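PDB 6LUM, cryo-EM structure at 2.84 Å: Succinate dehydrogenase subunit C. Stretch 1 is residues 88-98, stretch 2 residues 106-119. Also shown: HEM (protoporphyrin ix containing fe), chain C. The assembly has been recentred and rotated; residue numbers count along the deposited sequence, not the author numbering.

Stretch 1 88-98: ALNGIRVILID
Stretch 2, residues 106-119: YQRQMLAVIAGLFL

Residues 88-98 and 107-119 are segments of two helices of one chain that run nearly antiparallel, with 159° between their N-to-C directions and axes approaching to 9.9 Å. Most backbone torsions lie near -63/-42; Ile 114 (-75/-26), Arg 108 (-73/-31) and Asp 98 (-81/-41) depart somewhat. The i to i-4 hydrogen bonds of 2.9-3.1 Å continue unbroken, from Ile 92 N to Ala 88 O and from Met 110 N to Tyr 106 O; Tyr 106 (-97/28) occupies the N-cap position. The register is set by CA-CA distances of 6.1 Å for Leu 89-Ile 114, 6.3 Å for Arg 93-Met 110 and 7.1 Å for Ile 97-Gln 107. No hydrogen bond crosses the interface, so the 526 Å² buried between the stretches rests on packing.

Leu 89 and Arg 93, one helical turn apart, cover the most surface, and both point toward the second helix. Leu 89 (m, t) brings CB to 4.1 Å from Ile 114 CB, while its CD1 lies 3.8 Å from Phe 118 CB and near the edge of that ring; a branched aliphatic chain fills this space without leaving a polar group unpaired.

Arg 93 acts as a knob among Gln 107, Met 110, Leu 111 and Ile 114 (p, t). With chi1 and chi2 both t, chi3 near 92° and chi4 near 113°, its aliphatic stem runs across the partner helix: CG is 3.7 Å from Met 110 CB, and CD is 4.2 Å from Ile 114 CD1. Its methylenes thus supply apolar contact while the guanidinium reaches further: Leu 111 CD1 covers one face, whereas Gln 107 CG approaches the edge, 3.2 Å from Arg 93 NH1.

Met 110 (m, t, t) extends the apolar seam. Its SD reaches 3.9 Å from Leu 96 CB and its CE 4.4 Å from Ile 97 CG1, the unbranched chain spanning both neighbours. On the first helix, Gly 91 leaves space for the heme: an ideal CB there would fall 2.5 Å from HEM CHD.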

# COMPACT_ATOMS: atom_id res chain seq x y z
N ALA F 88 20.24 28.99 -29.75
CA ALA F 88 19.76 30.01 -28.82
C ALA F 88 18.33 30.40 -29.11
O ALA F 88 17.49 30.48 -28.20
CB ALA F 88 20.67 31.23 -28.88
N LEU F 89 18.01 30.65 -30.38
CA LEU F 89 16.65 31.06 -30.74
C LEU F 89 15.63 29.97 -30.44
O LEU F 89 14.58 30.22 -29.83
CB LEU F 89 16.61 31.45 -32.21
CG LEU F 89 17.44 32.67 -32.58
CD1 LEU F 89 17.49 32.80 -34.07
CD2 LEU F 89 16.84 33.90 -31.98
N ASN F 90 15.91 28.74 -30.88
CA ASN F 90 14.98 27.66 -30.61
C ASN F 90 14.87 27.34 -29.13
O ASN F 90 13.81 26.92 -28.67
CB ASN F 90 15.37 26.41 -31.37
CG ASN F 90 14.21 25.51 -31.62
OD1 ASN F 90 13.44 25.74 -32.53
ND2 ASN F 90 14.06 24.50 -30.80
N GLY F 91 15.94 27.53 -28.36
CA GLY F 91 15.82 27.33 -26.93
C GLY F 91 14.96 28.38 -26.28
O GLY F 91 14.27 28.10 -25.31
N ILE F 92 14.99 29.61 -26.80
CA ILE F 92 14.05 30.62 -26.31
C ILE F 92 12.63 30.17 -26.59
O ILE F 92 11.75 30.29 -25.73
CB ILE F 92 14.34 31.98 -26.95
CG1 ILE F 92 15.66 32.55 -26.45
CG2 ILE F 92 13.23 32.94 -26.63
CD1 ILE F 92 16.09 33.76 -27.19
N ARG F 93 12.38 29.65 -27.78
CA ARG F 93 11.04 29.15 -28.11
C ARG F 93 10.61 28.05 -27.15
O ARG F 93 9.47 28.04 -26.67
CB ARG F 93 11.01 28.64 -29.54
CG ARG F 93 9.69 28.09 -29.97
CD ARG F 93 9.80 27.35 -31.27
NE ARG F 93 10.07 25.95 -31.05
CZ ARG F 93 9.22 24.98 -31.34
NH1 ARG F 93 8.06 25.26 -31.88
NH2 ARG F 93 9.54 23.72 -31.10
N VAL F 94 11.51 27.11 -26.85
CA VAL F 94 11.19 26.00 -25.95
C VAL F 94 10.92 26.50 -24.54
O VAL F 94 9.98 26.05 -23.87
CB VAL F 94 12.32 24.97 -25.98
CG1 VAL F 94 12.11 23.95 -24.93
CG2 VAL F 94 12.39 24.31 -27.31
N ILE F 95 11.75 27.42 -24.05
CA ILE F 95 11.54 27.99 -22.72
C ILE F 95 10.20 28.69 -22.65
O ILE F 95 9.49 28.62 -21.64
CB ILE F 95 12.69 28.95 -22.37
CG1 ILE F 95 13.97 28.18 -22.08
CG2 ILE F 95 12.33 29.79 -21.18
CD1 ILE F 95 15.20 29.01 -22.25
N LEU F 96 9.82 29.39 -23.72
CA LEU F 96 8.54 30.07 -23.73
C LEU F 96 7.39 29.08 -23.68
O LEU F 96 6.45 29.26 -22.92
CB LEU F 96 8.42 30.95 -24.96
CG LEU F 96 9.00 32.35 -24.81
CD1 LEU F 96 8.68 33.15 -26.03
CD2 LEU F 96 8.42 32.99 -23.59
N ILE F 97 7.47 28.03 -24.49
CA ILE F 97 6.44 26.99 -24.45
C ILE F 97 6.29 26.44 -23.05
O ILE F 97 5.17 26.18 -22.58
CB ILE F 97 6.79 25.87 -25.45
CG1 ILE F 97 6.49 26.32 -26.87
CG2 ILE F 97 6.02 24.63 -25.12
CD1 ILE F 97 7.08 25.43 -27.88
N ASP F 98 7.39 26.29 -22.33
CA ASP F 98 7.32 25.62 -21.04
C ASP F 98 6.84 26.54 -19.93
O ASP F 98 6.04 26.12 -19.08
CB ASP F 98 8.68 25.02 -20.70
CG ASP F 98 9.02 23.83 -21.58
OD1 ASP F 98 10.09 23.82 -22.21
OD2 ASP F 98 8.20 22.89 -21.64
N TYR F 106 0.95 29.09 -29.59
CA TYR F 106 1.73 29.88 -30.54
C TYR F 106 3.03 29.20 -30.92
O TYR F 106 4.00 29.88 -31.26
CB TYR F 106 1.99 31.27 -29.97
CG TYR F 106 0.73 31.96 -29.52
CD1 TYR F 106 -0.23 32.34 -30.44
CD2 TYR F 106 0.50 32.21 -28.19
CE1 TYR F 106 -1.37 32.97 -30.03
CE2 TYR F 106 -0.64 32.83 -27.78
CZ TYR F 106 -1.57 33.21 -28.70
OH TYR F 106 -2.72 33.83 -28.29
N GLN F 107 3.07 27.88 -30.86
CA GLN F 107 4.26 27.13 -31.23
C GLN F 107 4.73 27.48 -32.64
O GLN F 107 5.88 27.87 -32.84
CB GLN F 107 3.95 25.64 -31.09
CG GLN F 107 4.96 24.71 -31.68
CD GLN F 107 4.42 23.97 -32.87
OE1 GLN F 107 3.21 23.79 -33.00
NE2 GLN F 107 5.30 23.52 -33.74
N ARG F 108 3.84 27.36 -33.63
CA ARG F 108 4.26 27.59 -35.00
C ARG F 108 4.51 29.06 -35.28
O ARG F 108 5.34 29.40 -36.12
CB ARG F 108 3.22 27.05 -35.97
CG ARG F 108 3.20 25.56 -36.10
CD ARG F 108 2.03 25.13 -36.94
NE ARG F 108 1.75 23.71 -36.81
CZ ARG F 108 1.63 22.89 -37.84
NH1 ARG F 108 1.76 23.35 -39.07
NH2 ARG F 108 1.36 21.61 -37.63
N GLN F 109 3.78 29.95 -34.60
CA GLN F 109 4.08 31.37 -34.72
C GLN F 109 5.50 31.67 -34.26
O GLN F 109 6.28 32.30 -34.98
CB GLN F 109 3.09 32.19 -33.90
CG GLN F 109 1.83 32.50 -34.65
CD GLN F 109 0.89 31.33 -34.74
OE1 GLN F 109 0.71 30.76 -35.81
NE2 GLN F 109 0.26 30.99 -33.63
N MET F 110 5.86 31.21 -33.06
CA MET F 110 7.23 31.37 -32.58
C MET F 110 8.22 30.77 -33.56
O MET F 110 9.31 31.32 -33.77
CB MET F 110 7.41 30.71 -31.22
CG MET F 110 6.58 31.26 -30.11
SD MET F 110 7.03 30.43 -28.59
CE MET F 110 5.51 30.51 -27.69
N LEU F 111 7.88 29.64 -34.16
CA LEU F 111 8.81 28.98 -35.06
C LEU F 111 9.07 29.83 -36.30
O LEU F 111 10.22 29.98 -36.74
CB LEU F 111 8.26 27.60 -35.42
CG LEU F 111 9.13 26.63 -36.19
CD1 LEU F 111 10.39 26.40 -35.42
CD2 LEU F 111 8.36 25.35 -36.30
N ALA F 112 8.02 30.41 -36.88
CA ALA F 112 8.22 31.28 -38.03
C ALA F 112 8.99 32.54 -37.65
O ALA F 112 9.83 33.03 -38.41
CB ALA F 112 6.88 31.64 -38.67
N VAL F 113 8.70 33.09 -36.46
CA VAL F 113 9.40 34.29 -36.02
C VAL F 113 10.89 34.03 -35.86
O VAL F 113 11.72 34.84 -36.27
CB VAL F 113 8.78 34.82 -34.72
CG1 VAL F 113 9.65 35.89 -34.12
CG2 VAL F 113 7.39 35.36 -34.98
N ILE F 114 11.25 32.89 -35.27
CA ILE F 114 12.67 32.63 -35.09
C ILE F 114 13.32 32.23 -36.41
O ILE F 114 14.51 32.46 -36.59
CB ILE F 114 12.94 31.58 -34.00
CG1 ILE F 114 12.59 30.18 -34.49
CG2 ILE F 114 12.20 31.91 -32.73
CD1 ILE F 114 12.94 29.12 -33.52
N ALA F 115 12.58 31.66 -37.36
CA ALA F 115 13.15 31.49 -38.69
C ALA F 115 13.52 32.84 -39.29
O ALA F 115 14.61 33.01 -39.86
CB ALA F 115 12.17 30.75 -39.60
N GLY F 116 12.63 33.82 -39.17
CA GLY F 116 12.94 35.15 -39.67
C GLY F 116 14.12 35.79 -38.97
O GLY F 116 15.02 36.33 -39.62
N LEU F 117 14.14 35.73 -37.64
CA LEU F 117 15.25 36.29 -36.88
C LEU F 117 16.56 35.62 -37.24
O LEU F 117 17.60 36.28 -37.36
CB LEU F 117 14.99 36.17 -35.38
CG LEU F 117 13.96 37.12 -34.80
CD1 LEU F 117 14.03 37.13 -33.29
CD2 LEU F 117 14.17 38.51 -35.34
N PHE F 118 16.55 34.29 -37.39
CA PHE F 118 17.77 33.59 -37.75
C PHE F 118 18.28 34.06 -39.10
O PHE F 118 19.46 34.35 -39.25
CB PHE F 118 17.55 32.08 -37.77
CG PHE F 118 18.77 31.30 -38.14
CD1 PHE F 118 19.08 31.05 -39.46
CD2 PHE F 118 19.60 30.79 -37.17
CE1 PHE F 118 20.21 30.33 -39.79
CE2 PHE F 118 20.72 30.07 -37.51
CZ PHE F 118 21.02 29.84 -38.81
N LEU F 119 17.40 34.15 -40.10
CA LEU F 119 17.86 34.59 -41.41
C LEU F 119 18.44 36.00 -41.36
O LEU F 119 19.52 36.26 -41.89
CB LEU F 119 16.74 34.49 -42.44
CG LEU F 119 16.40 33.04 -42.79
CD1 LEU F 119 15.22 32.97 -43.74
CD2 LEU F 119 17.62 32.34 -43.38
CHA HEM C . 19.29 21.53 -24.74
CHB HEM C . 24.02 21.95 -25.40
CHC HEM C . 23.36 26.71 -25.48
CHD HEM C . 18.68 26.33 -24.55
C1A HEM C . 20.60 21.23 -25.03
C2A HEM C . 21.12 19.94 -25.39
C3A HEM C . 22.42 20.06 -25.57
C4A HEM C . 22.77 21.43 -25.32
CMA HEM C . 23.41 18.96 -25.97
CAA HEM C . 20.32 18.65 -25.56
CBA HEM C . 19.40 18.76 -26.75
CGA HEM C . 18.35 17.71 -26.61
O1A HEM C . 17.56 17.52 -27.55
O2A HEM C . 18.30 17.05 -25.55
C1B HEM C . 24.24 23.29 -25.38
C2B HEM C . 25.52 23.91 -25.25
C3B HEM C . 25.30 25.22 -25.28
C4B HEM C . 23.91 25.46 -25.41
CMB HEM C . 26.83 23.11 -25.12
CAB HEM C . 26.26 26.40 -25.17
CBB HEM C . 27.48 26.20 -24.70
C1C HEM C . 22.05 27.03 -25.27
C2C HEM C . 21.51 28.34 -25.33
C3C HEM C . 20.22 28.26 -25.07
C4C HEM C . 19.89 26.87 -24.85
CMC HEM C . 22.29 29.62 -25.64
CAC HEM C . 19.30 29.49 -25.04
CBC HEM C . 18.05 29.44 -24.60
C1D HEM C . 18.46 24.98 -24.44
C2D HEM C . 17.27 24.34 -23.93
C3D HEM C . 17.46 23.04 -23.99
C4D HEM C . 18.76 22.78 -24.53
CMD HEM C . 16.00 25.04 -23.41
CAD HEM C . 16.47 21.96 -23.57
CBD HEM C . 15.91 21.36 -24.84
CGD HEM C . 14.92 20.31 -24.46
O1D HEM C . 14.91 19.95 -23.26
O2D HEM C . 14.17 19.85 -25.35
NA HEM C . 21.63 22.13 -25.00
NB HEM C . 23.27 24.26 -25.47
NC HEM C . 21.04 26.15 -24.98
ND HEM C . 19.35 23.99 -24.79
FE HEM C . 21.34 24.13 -24.98